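Local coordinates for protein arsenite methyltransferase (Chlamydomonas reinhardtii, PDB 5EVJ) that probably methylates trivalent arsenic, using S-adenosylmethionine as methyl donor to turn glutathione-bound arsenite into mono-, di- and trimethylated products, at residues P64-E69 with L121-S126; F274-Q279 with T324-G329. The protein carries 15 engineered substitutions. All blocks are in the same frame, centred on the assembly; numbering follows the deposited sequence.

Contact 1: residues P64-E69 with L121-S126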
ATOM      1  N   PRO A  64       0.097  14.309  17.130  1.00 47.26           N
ATOM      2  CA  PRO A  64       0.804  15.531  17.523  1.00 43.08           C
ATOM      3  C   PRO A  64       1.120  16.378  16.315  1.00 47.05           C
ATOM      4  O   PRO A  64       1.814  15.920  15.395  1.00 50.39           O
ATOM      5  CB  PRO A  64       2.135  15.015  18.094  1.00 38.53           C
ATOM      6  CG  PRO A  64       1.880  13.599  18.462  1.00 40.26           C
ATOM      7  CD  PRO A  64       0.804  13.086  17.561  1.00 43.60           C
ATOM      8  N   THR A  65       0.627  17.610  16.333  1.00 45.27           N
ATOM      9  CA  THR A  65       0.910  18.610  15.310  1.00 48.32           C
ATOM     10  C   THR A  65       2.324  18.498  14.691  1.00 49.91           C
ATOM     11  O   THR A  65       2.500  18.560  13.456  1.00 52.80           O
ATOM     12  CB  THR A  65       0.724  20.027  15.911  1.00 51.24           C
ATOM     13  OG1 THR A  65      -0.657  20.218  16.259  1.00 56.29           O
ATOM     14  CG2 THR A  65       1.094  21.073  14.888  1.00 51.66           C
ATOM     15  N   GLU A  66       3.326  18.339  15.549  1.00 44.84           N
ATOM     16  CA  GLU A  66       4.705  18.342  15.091  1.00 43.39           C
ATOM     17  C   GLU A  66       4.973  17.069  14.292  1.00 46.64           C
ATOM     18  O   GLU A  66       5.804  17.053  13.387  1.00 41.50           O
ATOM     19  CB  GLU A  66       5.665  18.398  16.283  1.00 44.12           C
ATOM     20  CG  GLU A  66       7.090  18.696  15.837  1.00 57.24           C
ATOM     21  CD  GLU A  66       8.164  18.163  16.775  1.00 64.29           C
ATOM     22  OE1 GLU A  66       7.882  17.245  17.583  1.00 76.57           O
ATOM     23  OE2 GLU A  66       9.306  18.662  16.693  1.00 63.49           O
ATOM     24  N   VAL A  67       4.313  15.980  14.676  1.00 41.61           N
ATOM     25  CA  VAL A  67       4.499  14.733  13.973  1.00 42.37           C
ATOM     26  C   VAL A  67       3.983  14.848  12.518  1.00 43.90           C
ATOM     27  O   VAL A  67       4.652  14.339  11.572  1.00 40.72           O
ATOM     28  CB  VAL A  67       3.875  13.553  14.744  1.00 40.72           C
ATOM     29  CG1 VAL A  67       3.734  12.370  13.818  1.00 39.26           C
ATOM     30  CG2 VAL A  67       4.771  13.176  15.923  1.00 41.69           C
ATOM     31  N   LYS A  68       2.835  15.532  12.365  1.00 38.26           N
ATOM     32  CA  LYS A  68       2.237  15.899  11.055  1.00 48.50           C
ATOM     33  C   LYS A  68       2.988  16.998  10.281  1.00 56.34           C
ATOM     34  O   LYS A  68       3.394  16.794   9.124  1.00 56.13           O
ATOM     35  CB  LYS A  68       0.814  16.417  11.212  1.00 40.11           C
ATOM     36  CG  LYS A  68      -0.249  15.368  11.460  1.00 40.83           C
ATOM     37  CD  LYS A  68      -1.648  16.012  11.599  1.00 39.38           C
ATOM     38  CE  LYS A  68      -1.852  16.691  12.960  1.00 38.83           C
ATOM     39  NZ  LYS A  68      -3.251  17.176  13.022  1.00 42.71           N
ATOM     40  N   GLU A  69       3.134  18.177  10.884  1.00 59.19           N
ATOM     41  CA  GLU A  69       3.810  19.270  10.174  1.00 66.64           C
ATOM     42  C   GLU A  69       5.126  18.851   9.515  1.00 64.07           C
ATOM     43  O   GLU A  69       5.519  19.416   8.498  1.00 59.19           O
ATOM     44  CB  GLU A  69       4.075  20.432  11.101  1.00 75.59           C
ATOM     45  CG  GLU A  69       2.914  21.402  11.204  1.00 85.70           C
ATOM     46  CD  GLU A  69       3.177  22.469  12.249  1.00 83.51           C
ATOM     47  OE1 GLU A  69       3.991  22.230  13.179  1.00 71.71           O
ATOM     48  OE2 GLU A  69       2.565  23.547  12.136  1.00 88.25           O
ATOM     49  N   LEU A 121      13.469  10.234  12.836  1.00 41.77           N
ATOM     50  CA  LEU A 121      13.256   9.194  13.856  1.00 46.79           C
ATOM     51  C   LEU A 121      12.841   9.761  15.222  1.00 49.30           C
ATOM     52  O   LEU A 121      11.768   9.438  15.782  1.00 55.35           O
ATOM     53  CB  LEU A 121      14.543   8.427  14.042  1.00 51.44           C
ATOM     54  CG  LEU A 121      14.524   6.955  14.397  1.00 64.75           C
ATOM     55  CD1 LEU A 121      14.334   6.165  13.089  1.00 67.53           C
ATOM     56  CD2 LEU A 121      15.825   6.598  15.150  1.00 67.42           C
ATOM     57  N   GLU A 122      13.713  10.612  15.749  1.00 52.61           N
ATOM     58  CA  GLU A 122      13.631  11.122  17.110  1.00 49.87           C
ATOM     59  C   GLU A 122      12.328  11.891  17.326  1.00 46.48           C
ATOM     60  O   GLU A 122      11.776  11.849  18.444  1.00 41.40           O
ATOM     61  CB  GLU A 122      14.889  11.965  17.454  1.00 59.49           C
ATOM     62  CG  GLU A 122      15.098  12.217  18.952  1.00 62.84           C
ATOM     63  CD  GLU A 122      15.058  10.937  19.799  1.00 66.58           C
ATOM     64  OE1 GLU A 122      15.711   9.919  19.430  1.00 65.25           O
ATOM     65  OE2 GLU A 122      14.371  10.950  20.844  1.00 60.64           O
ATOM     66  N   VAL A 123      11.809  12.553  16.276  1.00 41.66           N
ATOM     67  CA  VAL A 123      10.448  13.108  16.384  1.00 44.02           C
ATOM     68  C   VAL A 123       9.367  12.007  16.568  1.00 47.37           C
ATOM     69  O   VAL A 123       8.467  12.125  17.416  1.00 45.03           O
ATOM     70  CB  VAL A 123      10.061  14.039  15.213  1.00 45.74           C
ATOM     71  CG1 VAL A 123       8.594  14.500  15.369  1.00 37.08           C
ATOM     72  CG2 VAL A 123      11.023  15.245  15.132  1.00 40.45           C
ATOM     73  N   ALA A 124       9.457  10.938  15.777  1.00 47.31           N
ATOM     74  CA  ALA A 124       8.475   9.860  15.866  1.00 46.07           C
ATOM     75  C   ALA A 124       8.536   9.218  17.245  1.00 39.40           C
ATOM     76  O   ALA A 124       7.479   8.993  17.844  1.00 35.09           O
ATOM     77  CB  ALA A 124       8.697   8.814  14.783  1.00 46.43           C
ATOM     78  N   ILE A 125       9.762   8.972  17.735  1.00 40.06           N
ATOM     79  CA  ILE A 125       9.997   8.362  19.055  1.00 38.71           C
ATOM     80  C   ILE A 125       9.591   9.223  20.258  1.00 41.02           C
ATOM     81  O   ILE A 125       9.046   8.683  21.220  1.00 43.31           O
ATOM     82  CB  ILE A 125      11.457   7.928  19.237  1.00 41.38           C
ATOM     83  CG1 ILE A 125      11.818   6.818  18.229  1.00 37.97           C
ATOM     84  CG2 ILE A 125      11.691   7.435  20.675  1.00 35.52           C
ATOM     85  CD1 ILE A 125      13.294   6.754  17.884  1.00 38.29           C
ATOM     86  N   SER A 126       9.854  10.537  20.220  1.00 39.17           N
ATOM     87  CA  SER A 126       9.621  11.379  21.413  1.00 44.42           C
ATOM     88  C   SER A 126       8.149  11.573  21.677  1.00 46.54           C
ATOM     89  O   SER A 126       7.745  11.798  22.807  1.00 45.83           O
ATOM     90  CB  SER A 126      10.314  12.751  21.352  1.00 41.01           C
ATOM     91  OG  SER A 126       9.809  13.517  20.289  1.00 50.63           O
TER
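Val123 lies against Glu66 and Val67 where two helices of the Rossmann-like methyltransferase fold meet: the short helix 65-69, which precedes the first strand of the central sheet, and helix 118-126, which follows strand 110-115. The backbones come closest at Val67 and Ala124, whose CA atoms are 6.6 Å apart, and side chains bridge the gap. Val123 offers both its methyls. CG1 stands opposite the backbone N (chi1 177°) and reaches the carboxylate of Glu66, 3.6 Å from OE1, while CG2 lies 4.1 Å from Glu66 OE2; both methyls face the carboxylate. Glu66 gets there with an extended chain: chi1 of -168° swings CG away from its own N, and the carboxylate comes obliquely across the valine. Glutamate suits this partly exposed position, because its long chain carries the carboxylate to the valine methyls while OE2 makes a salt bridge with Lys70. Deeper in, Val67 is buried. Beta-branched valines suit two helices this close, since they reach the partner without long chains, and Tyr99 of helix 96-104 also packs on Val67. The side chain of Val67 further touches the glycine-rich segment that includes Gly93 and Gly95, which, as in related methyltransferases, probably belongs to the S-adenosylmethionine site. Where the two valines slide past each other in opposite directions, Val67 CG2 meets Val123 CG1 at 4.1 Å and is equally far from Val123 O, a carbonyl oxygen hydrogen-bonded to His127 ND1.

Contact 2: residues F274-Q279 with T324-G329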
ATOM      1  N   PHE A 274      -0.717  -7.955  -3.148  1.00 18.95           N
ATOM      2  CA  PHE A 274      -1.026  -9.020  -2.253  1.00 18.31           C
ATOM      3  C   PHE A 274      -0.092 -10.108  -2.448  1.00 20.53           C
ATOM      4  O   PHE A 274       0.318 -10.382  -3.621  1.00 21.31           O
ATOM      5  CB  PHE A 274      -2.417  -9.575  -2.517  1.00 15.37           C
ATOM      6  CG  PHE A 274      -3.487  -8.723  -1.946  1.00 16.06           C
ATOM      7  CD1 PHE A 274      -3.948  -8.940  -0.624  1.00 15.54           C
ATOM      8  CD2 PHE A 274      -4.022  -7.670  -2.689  1.00 14.05           C
ATOM      9  CE1 PHE A 274      -4.941  -8.133  -0.077  1.00 17.61           C
ATOM     10  CE2 PHE A 274      -5.024  -6.883  -2.157  1.00 15.48           C
ATOM     11  CZ  PHE A 274      -5.516  -7.093  -0.843  1.00 16.33           C
ATOM     12  N   LYS A 275       0.155 -10.808  -1.323  1.00 18.55           N
ATOM     13  CA  LYS A 275       1.002 -11.973  -1.355  1.00 17.93           C
ATOM     14  C   LYS A 275       0.198 -13.230  -1.013  1.00 15.88           C
ATOM     15  O   LYS A 275      -0.196 -13.427   0.094  1.00 16.22           O
ATOM     16  CB  LYS A 275       2.212 -11.762  -0.417  1.00 16.77           C
ATOM     17  CG  LYS A 275       2.993 -13.038  -0.188  1.00 16.23           C
ATOM     18  CD  LYS A 275       4.349 -12.811   0.483  1.00 16.79           C
ATOM     19  CE  LYS A 275       5.063 -14.146   0.935  1.00 17.71           C
ATOM     20  NZ  LYS A 275       6.391 -13.807   1.658  1.00 18.42           N
ATOM     21  N   VAL A 276      -0.003 -14.101  -1.957  1.00 16.95           N
ATOM     22  CA  VAL A 276      -0.738 -15.341  -1.647  1.00 20.03           C
ATOM     23  C   VAL A 276      -0.032 -16.450  -2.382  1.00 20.25           C
ATOM     24  O   VAL A 276      -0.400 -16.821  -3.506  1.00 24.67           O
ATOM     25  CB  VAL A 276      -2.251 -15.238  -2.009  1.00 18.25           C
ATOM     26  CG1 VAL A 276      -2.959 -16.456  -1.489  1.00 19.83           C
ATOM     27  CG2 VAL A 276      -2.860 -13.950  -1.456  1.00 16.64           C
ATOM     28  N   PRO A 277       1.036 -16.950  -1.781  1.00 21.90           N
ATOM     29  CA  PRO A 277       1.974 -17.805  -2.533  1.00 24.89           C
ATOM     30  C   PRO A 277       1.298 -18.921  -3.287  1.00 23.41           C
ATOM     31  O   PRO A 277       0.470 -19.643  -2.743  1.00 24.63           O
ATOM     32  CB  PRO A 277       2.935 -18.362  -1.423  1.00 24.43           C
ATOM     33  CG  PRO A 277       2.937 -17.247  -0.385  1.00 23.96           C
ATOM     34  CD  PRO A 277       1.475 -16.750  -0.379  1.00 24.98           C
ATOM     35  N   GLY A 278       1.693 -19.085  -4.542  1.00 28.42           N
ATOM     36  CA  GLY A 278       1.162 -20.174  -5.401  1.00 23.29           C
ATOM     37  C   GLY A 278      -0.189 -19.840  -6.036  1.00 23.93           C
ATOM     38  O   GLY A 278      -0.640 -20.612  -6.854  1.00 22.12           O
ATOM     39  N   GLN A 279      -0.795 -18.685  -5.731  1.00 21.44           N
ATOM     40  CA  GLN A 279      -2.179 -18.434  -6.139  1.00 23.50           C
ATOM     41  C   GLN A 279      -2.365 -17.304  -7.139  1.00 24.03           C
ATOM     42  O   GLN A 279      -3.388 -17.298  -7.823  1.00 26.30           O
ATOM     43  CB  GLN A 279      -3.051 -18.085  -4.901  1.00 22.14           C
ATOM     44  CG  GLN A 279      -3.126 -19.193  -3.829  1.00 21.67           C
ATOM     45  CD  GLN A 279      -3.999 -20.369  -4.307  1.00 24.94           C
ATOM     46  OE1 GLN A 279      -3.485 -21.272  -4.902  1.00 29.49           O
ATOM     47  NE2 GLN A 279      -5.339 -20.295  -4.143  1.00 25.60           N
ATOM     48  N   THR A 324      -8.826 -12.318  -7.533  1.00 17.92           N
ATOM     49  CA  THR A 324      -9.690 -11.544  -6.700  1.00 17.59           C
ATOM     50  C   THR A 324     -10.214 -12.452  -5.566  1.00 17.54           C
ATOM     51  O   THR A 324     -10.265 -11.996  -4.437  1.00 18.77           O
ATOM     52  CB  THR A 324     -10.891 -11.044  -7.542  1.00 17.01           C
ATOM     53  OG1 THR A 324     -10.398 -10.044  -8.461  1.00 17.27           O
ATOM     54  CG2 THR A 324     -11.932 -10.422  -6.586  1.00 14.61           C
ATOM     55  N   ALA A 325     -10.598 -13.700  -5.864  1.00 16.73           N
ATOM     56  CA  ALA A 325     -11.074 -14.591  -4.774  1.00 19.78           C
ATOM     57  C   ALA A 325      -9.962 -14.774  -3.700  1.00 20.47           C
ATOM     58  O   ALA A 325     -10.234 -14.871  -2.508  1.00 23.49           O
ATOM     59  CB  ALA A 325     -11.558 -15.954  -5.301  1.00 17.36           C
ATOM     60  N   SER A 326      -8.713 -14.831  -4.138  1.00 20.33           N
ATOM     61  CA  SER A 326      -7.577 -14.985  -3.237  1.00 19.86           C
ATOM     62  C   SER A 326      -7.407 -13.701  -2.432  1.00 20.48           C
ATOM     63  O   SER A 326      -7.112 -13.755  -1.223  1.00 23.41           O
ATOM     64  CB  SER A 326      -6.251 -15.276  -4.048  1.00 17.63           C
ATOM     65  OG  SER A 326      -6.251 -16.612  -4.546  1.00 20.56           O
ATOM     66  N   MET A 327      -7.500 -12.556  -3.103  1.00 16.97           N
ATOM     67  CA  MET A 327      -7.270 -11.309  -2.420  1.00 17.58           C
ATOM     68  C   MET A 327      -8.245 -10.925  -1.286  1.00 19.82           C
ATOM     69  O   MET A 327      -7.877 -10.140  -0.364  1.00 15.76           O
ATOM     70  CB  MET A 327      -7.234 -10.154  -3.422  1.00 19.30           C
ATOM     71  CG  MET A 327      -6.114 -10.315  -4.475  1.00 19.62           C
ATOM     72  SD  MET A 327      -6.052  -9.053  -5.781  1.00 23.58           S
ATOM     73  CE  MET A 327      -4.671  -9.664  -6.777  1.00 17.77           C
ATOM     74  N   VAL A 328      -9.511 -11.370  -1.422  1.00 19.10           N
ATOM     75  CA  VAL A 328     -10.533 -11.026  -0.458  1.00 17.64           C
ATOM     76  C   VAL A 328     -10.789 -12.271   0.361  1.00 18.06           C
ATOM     77  O   VAL A 328     -11.203 -12.165   1.490  1.00 16.45           O
ATOM     78  CB  VAL A 328     -11.860 -10.529  -1.106  1.00 18.01           C
ATOM     79  CG1 VAL A 328     -11.538  -9.351  -2.025  1.00 16.93           C
ATOM     80  CG2 VAL A 328     -12.638 -11.672  -1.797  1.00 16.00           C
ATOM     81  N   GLY A 329     -10.476 -13.458  -0.156  1.00 18.07           N
ATOM     82  CA  GLY A 329     -10.857 -14.579   0.689  1.00 19.54           C
ATOM     83  C   GLY A 329      -9.755 -15.472   1.213  1.00 22.72           C
ATOM     84  O   GLY A 329     -10.074 -16.548   1.725  1.00 20.87           O
TER
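Phe274 and Met327 form a Met-aromatic contact, joining the end of strand 266-274, an antiparallel strand of the methyltransferase sheet, and the loop after it to helix 322-329. Among the aromatic contacts, Met327 CB sits over the ring in a CH-pi interaction, 4.1 Å from the centroid and only 9° off the ring normal. The sulfur lies more obliquely, with SD 4.8 Å from the centroid. Methionine suits the place because its unbranched, extended chain can run from the ring centre out across Phe274 CD2, which CG approaches to 3.8 Å. On the same face of the ring, Met327 O comes within 3.6 Å of Phe274 CE1; this carbonyl is hydrogen-bonded to Ser331 OG.

Apolar contact continues along the loop, where Val276 CG1 rests 4.3 Å from CB of Ser326; a branched residue fills this spot with little reach. The polar residues meet without bonding directly: Glu330 OE1 is hydrogen-bonded to both Gln279 NE2 and Ser326 OG, the latter also bonded to Gly322 O, linking loop and helix. Gln279 suits this role because its chain bends at chi2 (-73°), turning the amide back beside the serine. Its CB, directed toward the helix, lies 3.5 Å from Ser326 OG.

In the fold
After helix 54-61 the chain passes through helix 65-69, builds strand 86-90, helix 96-104 and strand 110-115, and returns in helix 118-126, where contact 1 closes a loop of 51 intervening residues. The rest of the seven-stranded sheet follows, ending with strand 266-274. Contact 2 opens at the end of that strand and closes 44 residues later, after an excursion of short strands and loops, on helix 322-329. The two loops are therefore in series, neither nested nor crossed. They lie on opposite sides of the chain's centre, their own centres about 36 Å apart: contact 1 ties an N-terminal helix to the methyltransferase core, contact 2 the sheet to the C-terminal region.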